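Long-range contacts in pvivax hypothetical protein (Plasmodium vivax, PDB 2B30), which is a putative Cof-like hydrolase of the HAD superfamily and may act as a magnesium-dependent phosphatase: residues F34-F39 and I75-F79; I51-K55 and N83-M87; L111-E116 and V218-H223. All coordinates share one frame. Residues are numbered along the deposited sequence.

Interaction 1: F34-F39 and I75-F79. With CA (calcium ion), chain E.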
loop_
_atom_site.group_PDB
_atom_site.type_symbol
_atom_site.label_atom_id
_atom_site.label_comp_id
_atom_site.label_asym_id
_atom_site.label_seq_id
_atom_site.Cartn_x
_atom_site.Cartn_y
_atom_site.Cartn_z
ATOM N N PHE A 34 -6.258 1.336 17.855
ATOM C CA PHE A 34 -6.872 0.946 19.120
ATOM C C PHE A 34 -5.838 0.389 20.119
ATOM O O PHE A 34 -5.349 1.141 20.962
ATOM C CB PHE A 34 -8.060 -0.006 18.908
ATOM C CG PHE A 34 -9.046 -0.002 20.052
ATOM C CD1 PHE A 34 -9.841 1.118 20.295
ATOM C CD2 PHE A 34 -9.181 -1.112 20.886
ATOM C CE1 PHE A 34 -10.750 1.138 21.354
ATOM C CE2 PHE A 34 -10.093 -1.111 21.945
ATOM C CZ PHE A 34 -10.879 0.017 22.181
ATOM N N ASP A 35 -5.480 -0.890 20.026
ATOM C CA ASP A 35 -4.601 -1.489 21.035
ATOM C C ASP A 35 -3.205 -0.957 20.887
ATOM O O ASP A 35 -2.699 -0.824 19.766
ATOM C CB ASP A 35 -4.539 -3.006 20.915
ATOM C CG ASP A 35 -5.867 -3.646 21.123
ATOM O OD1 ASP A 35 -6.735 -3.477 20.236
ATOM O OD2 ASP A 35 -6.045 -4.302 22.170
ATOM N N GLY A 36 -2.575 -0.669 22.019
ATOM C CA GLY A 36 -1.229 -0.116 22.029
ATOM C C GLY A 36 -1.202 1.384 21.816
ATOM O O GLY A 36 -0.168 2.014 22.025
ATOM N N THR A 37 -2.332 1.959 21.409
ATOM C CA THR A 37 -2.428 3.390 21.155
ATOM C C THR A 37 -3.519 3.970 22.049
ATOM O O THR A 37 -3.218 4.655 23.014
ATOM C CB THR A 37 -2.702 3.682 19.647
ATOM O OG1 THR A 37 -1.654 3.116 18.843
ATOM C CG2 THR A 37 -2.782 5.172 19.387
ATOM N N LEU A 38 -4.776 3.664 21.746
ATOM C CA LEU A 38 -5.918 4.172 22.505
ATOM C C LEU A 38 -6.279 3.242 23.687
ATOM O O LEU A 38 -6.568 3.710 24.783
ATOM C CB LEU A 38 -7.116 4.317 21.562
ATOM C CG LEU A 38 -8.326 5.136 22.010
ATOM C CD1 LEU A 38 -7.980 6.613 22.092
ATOM C CD2 LEU A 38 -9.494 4.930 21.045
ATOM N N PHE A 39 -6.258 1.932 23.453
ATOM C CA PHE A 39 -6.602 0.937 24.462
ATOM C C PHE A 39 -5.331 0.324 25.039
ATOM O O PHE A 39 -4.504 -0.187 24.278
ATOM C CB PHE A 39 -7.443 -0.157 23.813
ATOM C CG PHE A 39 -7.874 -1.246 24.752
ATOM C CD1 PHE A 39 -9.163 -1.255 25.272
ATOM C CD2 PHE A 39 -7.001 -2.277 25.094
ATOM C CE1 PHE A 39 -9.573 -2.263 26.126
ATOM C CE2 PHE A 39 -7.408 -3.287 25.951
ATOM C CZ PHE A 39 -8.699 -3.280 26.468
ATOM N N ILE A 75 -14.560 -3.399 19.410
ATOM C CA ILE A 75 -14.158 -2.081 19.883
ATOM C C ILE A 75 -15.230 -1.421 20.752
ATOM O O ILE A 75 -14.895 -0.744 21.729
ATOM C CB ILE A 75 -13.729 -1.184 18.697
ATOM C CG1 ILE A 75 -12.216 -1.092 18.691
ATOM C CG2 ILE A 75 -14.323 0.220 18.770
ATOM C CD1 ILE A 75 -11.682 -0.363 17.536
ATOM N N LEU A 76 -16.500 -1.617 20.388
ATOM C CA LEU A 76 -17.619 -1.103 21.173
ATOM C C LEU A 76 -17.752 -1.792 22.535
ATOM O O LEU A 76 -18.195 -1.174 23.496
ATOM C CB LEU A 76 -18.933 -1.251 20.409
ATOM C CG LEU A 76 -19.120 -0.528 19.074
ATOM C CD1 LEU A 76 -20.594 -0.479 18.762
ATOM C CD2 LEU A 76 -18.533 0.877 19.073
ATOM N N SER A 77 -17.386 -3.065 22.616
ATOM C CA SER A 77 -17.375 -3.768 23.899
ATOM C C SER A 77 -16.318 -3.165 24.822
ATOM O O SER A 77 -16.619 -2.738 25.937
ATOM C CB SER A 77 -17.086 -5.250 23.693
ATOM O OG SER A 77 -18.054 -5.825 22.835
ATOM N N ALA A 78 -15.085 -3.120 24.326
ATOM C CA ALA A 78 -13.956 -2.614 25.077
ATOM C C ALA A 78 -14.210 -1.192 25.528
ATOM O O ALA A 78 -13.774 -0.809 26.613
ATOM C CB ALA A 78 -12.702 -2.678 24.241
ATOM N N PHE A 79 -14.915 -0.416 24.705
ATOM C CA PHE A 79 -15.267 0.970 25.048
ATOM C C PHE A 79 -16.283 1.040 26.190
ATOM O O PHE A 79 -16.121 1.828 27.121
ATOM C CB PHE A 79 -15.857 1.712 23.833
ATOM C CG PHE A 79 -14.857 2.534 23.044
ATOM C CD1 PHE A 79 -14.035 3.460 23.671
ATOM C CD2 PHE A 79 -14.790 2.423 21.659
ATOM C CE1 PHE A 79 -13.135 4.225 22.938
ATOM C CE2 PHE A 79 -13.895 3.195 20.921
ATOM C CZ PHE A 79 -13.068 4.092 21.563
HETATM CA CA CA E . -2.407 -1.499 17.567
#
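The ring of F34 lies under the side chain of I75. I75 CG1 sits 3.5 Å from the ring centroid, 7° off the ring normal, so this is a CH-pi contact over the face. The closest atoms of the pair are F34 CG and I75 CG1, at 3.6 Å. The edge of the same ring points at the face of F79. The pair is T-shaped (edge-to-face), with centroids 5.3 Å apart and planes at 73°; F34 CE1 lies 3.8 Å from F79 CZ. A78 also reaches the ring edge, with F34 CE2 3.8 Å from A78 CB. A78 and F79 follow I75 by three and four residues, about one helical turn, so all three can meet F34. No hydrogen bond crosses the contact.

Residues 33-38 read DFDGTL, the first signature motif of the HAD fold. The turn right after strand 29-33 is the squiggle of that fold. F39 N bonds to F34 O at 2.8 Å, which is the wider pi-type turn; the i+4 bond from L38 N to F34 O, at 2.7 Å, is weak. D35 O binds the calcium ion at 2.3 Å, and D33 and D248 complete the protein part of the site. The side chain of D35 does not bind the metal; it forms a salt bridge with R70.

L38 and F39 widen the apolar patch. L38 CD2 meets F79 CZ at 3.7 Å, and F39 CE1 meets A78 CB at 3.7 Å. I66 of strand 63-67 packs on F34, L38, I75 and F79, and R70 makes a cation-pi contact with F39.

Interaction 2: I51-K55 and N83-M87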
loop_
_atom_site.group_PDB
_atom_site.type_symbol
_atom_site.label_atom_id
_atom_site.label_comp_id
_atom_site.label_asym_id
_atom_site.label_seq_id
_atom_site.Cartn_x
_atom_site.Cartn_y
_atom_site.Cartn_z
ATOM N N ILE A 51 -10.982 9.432 26.153
ATOM C CA ILE A 51 -12.427 9.562 25.942
ATOM C C ILE A 51 -12.839 11.030 25.804
ATOM O O ILE A 51 -13.608 11.371 24.909
ATOM C CB ILE A 51 -13.240 8.846 27.051
ATOM C CG1 ILE A 51 -13.396 7.359 26.738
ATOM C CG2 ILE A 51 -14.636 9.407 27.174
ATOM C CD1 ILE A 51 -12.132 6.569 26.826
ATOM N N ASP A 52 -12.317 11.899 26.663
ATOM C CA ASP A 52 -12.595 13.340 26.552
ATOM C C ASP A 52 -12.019 13.915 25.270
ATOM O O ASP A 52 -12.613 14.790 24.651
ATOM C CB ASP A 52 -12.011 14.112 27.746
ATOM C CG ASP A 52 -12.698 13.776 29.050
ATOM O OD1 ASP A 52 -13.943 13.903 29.125
ATOM O OD2 ASP A 52 -11.990 13.386 30.004
ATOM N N ALA A 53 -10.839 13.429 24.894
ATOM C CA ALA A 53 -10.157 13.906 23.693
ATOM C C ALA A 53 -11.026 13.649 22.477
ATOM O O ALA A 53 -11.263 14.548 21.670
ATOM C CB ALA A 53 -8.812 13.216 23.533
ATOM N N ILE A 54 -11.511 12.416 22.368
ATOM C CA ILE A 54 -12.405 12.054 21.296
ATOM C C ILE A 54 -13.704 12.856 21.421
ATOM O O ILE A 54 -14.195 13.409 20.428
ATOM C CB ILE A 54 -12.670 10.547 21.286
ATOM C CG1 ILE A 54 -11.378 9.806 20.913
ATOM C CG2 ILE A 54 -13.791 10.206 20.293
ATOM C CD1 ILE A 54 -11.414 8.323 21.188
ATOM N N LYS A 55 -14.237 12.945 22.642
ATOM C CA LYS A 55 -15.448 13.733 22.907
ATOM C C LYS A 55 -15.310 15.123 22.331
ATOM O O LYS A 55 -16.186 15.582 21.610
ATOM C CB LYS A 55 -15.720 13.828 24.408
ATOM C CG LYS A 55 -17.033 14.495 24.791
ATOM C CD LYS A 55 -17.233 14.478 26.309
ATOM C CE LYS A 55 -18.481 15.253 26.747
ATOM N NZ LYS A 55 -19.745 14.452 26.681
ATOM N N ASN A 83 -19.027 5.187 27.861
ATOM C CA ASN A 83 -18.056 5.977 27.094
ATOM C C ASN A 83 -18.566 6.388 25.712
ATOM O O ASN A 83 -18.306 7.509 25.260
ATOM C CB ASN A 83 -16.748 5.208 26.933
ATOM C CG ASN A 83 -15.874 5.279 28.161
ATOM O OD1 ASN A 83 -16.130 6.049 29.083
ATOM N ND2 ASN A 83 -14.808 4.495 28.162
ATOM N N LEU A 84 -19.287 5.483 25.054
ATOM C CA LEU A 84 -19.855 5.766 23.739
ATOM C C LEU A 84 -20.848 6.924 23.822
ATOM O O LEU A 84 -20.883 7.786 22.939
ATOM C CB LEU A 84 -20.534 4.517 23.156
ATOM C CG LEU A 84 -19.707 3.229 22.967
ATOM C CD1 LEU A 84 -20.506 2.205 22.188
ATOM C CD2 LEU A 84 -18.364 3.471 22.269
ATOM N N LYS A 85 -21.649 6.939 24.887
ATOM C CA LYS A 85 -22.589 8.036 25.138
ATOM C C LYS A 85 -21.814 9.314 25.413
ATOM O O LYS A 85 -22.099 10.361 24.843
ATOM C CB LYS A 85 -23.495 7.715 26.334
ATOM C CG LYS A 85 -24.641 6.741 26.044
ATOM C CD LYS A 85 -25.848 7.462 25.460
ATOM C CE LYS A 85 -27.143 6.672 25.622
ATOM N NZ LYS A 85 -28.304 7.462 25.112
ATOM N N LYS A 86 -20.820 9.202 26.287
ATOM C CA LYS A 86 -19.981 10.327 26.689
ATOM C C LYS A 86 -19.266 10.970 25.492
ATOM O O LYS A 86 -19.208 12.192 25.383
ATOM C CB LYS A 86 -18.965 9.852 27.735
ATOM C CG LYS A 86 -18.121 10.946 28.378
ATOM C CD LYS A 86 -17.256 10.358 29.511
ATOM C CE LYS A 86 -16.193 11.345 30.017
ATOM N NZ LYS A 86 -15.219 10.703 30.955
ATOM N N MET A 87 -18.722 10.149 24.599
ATOM C CA MET A 87 -18.033 10.659 23.401
ATOM C C MET A 87 -19.000 11.086 22.306
ATOM O O MET A 87 -18.674 11.968 21.507
ATOM C CB MET A 87 -17.124 9.584 22.799
ATOM C CG MET A 87 -15.987 9.151 23.670
ATOM S SD MET A 87 -14.968 7.936 22.835
ATOM C CE MET A 87 -16.074 6.529 22.719
#
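K55 NZ donates a hydrogen bond to the backbone oxygen K86 O at 2.7 Å. The lysine chain is extended as far as chi3, and it spans the gap to the last turn of helix 81-87. A second polar pair is weaker: D52 OD1 and K86 NZ form a long salt bridge of 3.9 Å. D52 OD1 is closer to K86 CE, at 3.5 Å, so the lysine stem lies beside the carboxylate.

Next to these groups the contact turns apolar. I51 CG2 packs on K86 CD at 3.6 Å and on M87 CG at 3.8 Å. I54 CG2 meets M87 SD at 3.6 Å, so M87 lies against both isoleucines. The amide of N83 borders this patch, with N83 ND2 3.5 Å from I51 CG1. M87 also packs on F79 of helix 72-79.

The segment axes come within 9.1 Å and run in roughly the same direction, at 38°. The backbones are closest at the C-terminal ends, where K55 CA and M87 CA are 4.0 Å apart. This is helix-helix packing in the Rossmann-like HAD domain, between helix 48-60 and the short helix 81-87.

The two lysines bind in different ways. K55 uses a main-chain acceptor, where a positive charge suits the C-terminal end of a helix. K86 lends its aliphatic stem to I51 and places its charge near D52, at the long range of a salt bridge. The contact is thus apolar at I51, I54 and M87, with a polar border.

Interaction 3: L111-E116 and V218-H223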
loop_
_atom_site.group_PDB
_atom_site.type_symbol
_atom_site.label_atom_id
_atom_site.label_comp_id
_atom_site.label_asym_id
_atom_site.label_seq_id
_atom_site.Cartn_x
_atom_site.Cartn_y
_atom_site.Cartn_z
ATOM N N LEU A 111 -16.978 -1.821 2.527
ATOM C CA LEU A 111 -16.099 -2.925 2.194
ATOM C C LEU A 111 -16.233 -4.021 3.223
ATOM O O LEU A 111 -16.144 -3.767 4.430
ATOM C CB LEU A 111 -14.648 -2.442 2.171
ATOM C CG LEU A 111 -13.655 -3.393 1.502
ATOM C CD1 LEU A 111 -13.867 -3.476 -0.017
ATOM C CD2 LEU A 111 -12.234 -2.937 1.825
ATOM N N ASP A 112 -16.469 -5.228 2.724
ATOM C CA ASP A 112 -16.453 -6.448 3.516
ATOM C C ASP A 112 -15.693 -7.488 2.704
ATOM O O ASP A 112 -16.295 -8.245 1.950
ATOM C CB ASP A 112 -17.882 -6.925 3.804
ATOM C CG ASP A 112 -17.938 -8.140 4.755
ATOM O OD1 ASP A 112 -16.914 -8.842 4.937
ATOM O OD2 ASP A 112 -19.023 -8.389 5.327
ATOM N N GLU A 113 -14.369 -7.516 2.831
ATOM C CA GLU A 113 -13.575 -8.483 2.070
ATOM C C GLU A 113 -13.282 -9.752 2.864
ATOM O O GLU A 113 -12.741 -9.689 3.962
ATOM C CB GLU A 113 -12.272 -7.856 1.573
ATOM C CG GLU A 113 -12.488 -6.819 0.467
ATOM C CD GLU A 113 -13.190 -7.386 -0.754
ATOM O OE1 GLU A 113 -12.553 -8.161 -1.497
ATOM O OE2 GLU A 113 -14.378 -7.058 -0.964
ATOM N N THR A 114 -13.641 -10.899 2.295
ATOM C CA THR A 114 -13.338 -12.195 2.899
ATOM C C THR A 114 -12.277 -12.937 2.102
ATOM O O THR A 114 -12.141 -12.743 0.889
ATOM C CB THR A 114 -14.567 -13.090 2.955
ATOM O OG1 THR A 114 -15.070 -13.274 1.626
ATOM C CG2 THR A 114 -15.632 -12.473 3.846
ATOM N N ILE A 115 -11.555 -13.816 2.789
ATOM C CA ILE A 115 -10.514 -14.599 2.158
ATOM C C ILE A 115 -11.117 -15.375 0.993
ATOM O O ILE A 115 -12.254 -15.803 1.055
ATOM C CB ILE A 115 -9.837 -15.556 3.162
ATOM C CG1 ILE A 115 -9.117 -14.758 4.258
ATOM C CG2 ILE A 115 -8.837 -16.455 2.455
ATOM C CD1 ILE A 115 -8.962 -15.499 5.553
ATOM N N GLU A 116 -10.358 -15.510 -0.083
ATOM C CA GLU A 116 -10.780 -16.283 -1.235
ATOM C C GLU A 116 -11.016 -17.728 -0.805
ATOM O O GLU A 116 -10.229 -18.285 -0.034
ATOM C CB GLU A 116 -9.712 -16.235 -2.338
ATOM C CG GLU A 116 -9.539 -14.874 -3.017
ATOM C CD GLU A 116 -8.516 -13.951 -2.345
ATOM O OE1 GLU A 116 -8.088 -14.214 -1.193
ATOM O OE2 GLU A 116 -8.139 -12.943 -2.984
ATOM N N VAL A 218 -4.500 -13.182 10.387
ATOM C CA VAL A 218 -4.543 -13.591 8.972
ATOM C C VAL A 218 -5.731 -12.961 8.245
ATOM O O VAL A 218 -6.868 -13.239 8.580
ATOM C CB VAL A 218 -4.670 -15.113 8.866
ATOM C CG1 VAL A 218 -4.695 -15.560 7.417
ATOM C CG2 VAL A 218 -3.528 -15.770 9.605
ATOM N N THR A 219 -5.458 -12.121 7.249
ATOM C CA THR A 219 -6.510 -11.488 6.431
ATOM C C THR A 219 -6.249 -11.695 4.947
ATOM O O THR A 219 -5.200 -12.212 4.559
ATOM C CB THR A 219 -6.616 -9.976 6.712
ATOM O OG1 THR A 219 -5.305 -9.394 6.757
ATOM C CG2 THR A 219 -7.319 -9.728 8.035
ATOM N N LYS A 220 -7.217 -11.303 4.121
ATOM C CA LYS A 220 -7.098 -11.387 2.660
ATOM C C LYS A 220 -5.866 -10.625 2.146
ATOM O O LYS A 220 -5.471 -9.611 2.725
ATOM C CB LYS A 220 -8.367 -10.824 2.010
ATOM C CG LYS A 220 -8.501 -11.062 0.494
ATOM C CD LYS A 220 -9.747 -10.373 -0.050
ATOM C CE LYS A 220 -10.180 -10.927 -1.398
ATOM N NZ LYS A 220 -11.532 -10.408 -1.758
ATOM N N LEU A 221 -5.270 -11.122 1.064
ATOM C CA LEU A 221 -4.077 -10.512 0.472
ATOM C C LEU A 221 -4.409 -9.171 -0.150
ATOM O O LEU A 221 -5.492 -8.990 -0.691
ATOM C CB LEU A 221 -3.496 -11.424 -0.611
ATOM C CG LEU A 221 -2.175 -10.983 -1.262
ATOM C CD1 LEU A 221 -1.024 -11.109 -0.293
ATOM C CD2 LEU A 221 -1.887 -11.786 -2.519
ATOM N N GLY A 222 -3.465 -8.239 -0.090
ATOM C CA GLY A 222 -3.627 -6.933 -0.731
ATOM C C GLY A 222 -4.401 -5.900 0.069
ATOM O O GLY A 222 -4.667 -4.798 -0.435
ATOM N N HIS A 223 -4.748 -6.237 1.314
ATOM C CA HIS A 223 -5.479 -5.321 2.198
ATOM C C HIS A 223 -4.704 -5.007 3.467
ATOM O O HIS A 223 -4.071 -5.875 4.062
ATOM C CB HIS A 223 -6.848 -5.906 2.584
ATOM C CG HIS A 223 -7.782 -6.050 1.427
ATOM N ND1 HIS A 223 -8.473 -4.985 0.897
ATOM C CD2 HIS A 223 -8.107 -7.125 0.673
ATOM C CE1 HIS A 223 -9.191 -5.399 -0.132
ATOM N NE2 HIS A 223 -8.989 -6.694 -0.287
HETATM O O HOH W 1 -10.361 -10.935 4.700
HETATM O O HOH W 2 -14.386 -10.130 -0.445
HETATM O O HOH W 3 -6.032 -13.709 0.564
#
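K220 has a fully extended side chain, with all four chi angles t. This carries its NZ across to E113. E113 is folded (m, m), and its OE1 accepts a very short hydrogen bond of 2.5 Å from K220 NZ, within a salt bridge. E113 CB lies over one face of the H223 ring; E113 CG is 3.6 Å from H223 NE2. E116 bends at chi2 (p), and its OE2 lies 3.3 Å from K220 CE. I115 (m, t) rests CG1 3.9 Å from K220 N.

Water 1 joins the backbones, E113 O (2.8 Å) to K220 N (3.2 Å). Water 3 joins the carboxylate atom E116 OE1 (2.8 Å) to L221 N (2.7 Å).

A type II turn, K220 to H223, brings H223 back to E113. G222 has the positive phi that favours glycine. Its O bonds to Y226 of the second subunit.

The segments are the connections between the HAD core and its inserted cap, where the chain leaves strand 109-112 and returns from strand 216-220. No direct main-chain hydrogen bond joins them. The link rests on the K220-E113 salt bridge, the imidazole of H223 packed on the aliphatic part of E113, and bridging water, so it depends on side-chain conformation.

How the interactions relate
From the N terminus, the chain leaves strand 29-33 through 34-39, then forms helix 48-60 with 51-55. Interaction 1 closes over 35 residues when 75-79 returns to the first turn. Interaction 2 closes soon after, when 83-87 meets 51-55. The two loops cross, and the contacts touch: F79 packs on L84 and M87, and L38 on I54. Together they tie the metal-site turn to three helices of the HAD core. Interaction 3 comes later, in series. It spans 101 residues, which include most of the cap sheet, and joins the two cap linkers. Its centre is about 22 Å from that of interaction 1 and about 31 Å from that of interaction 2.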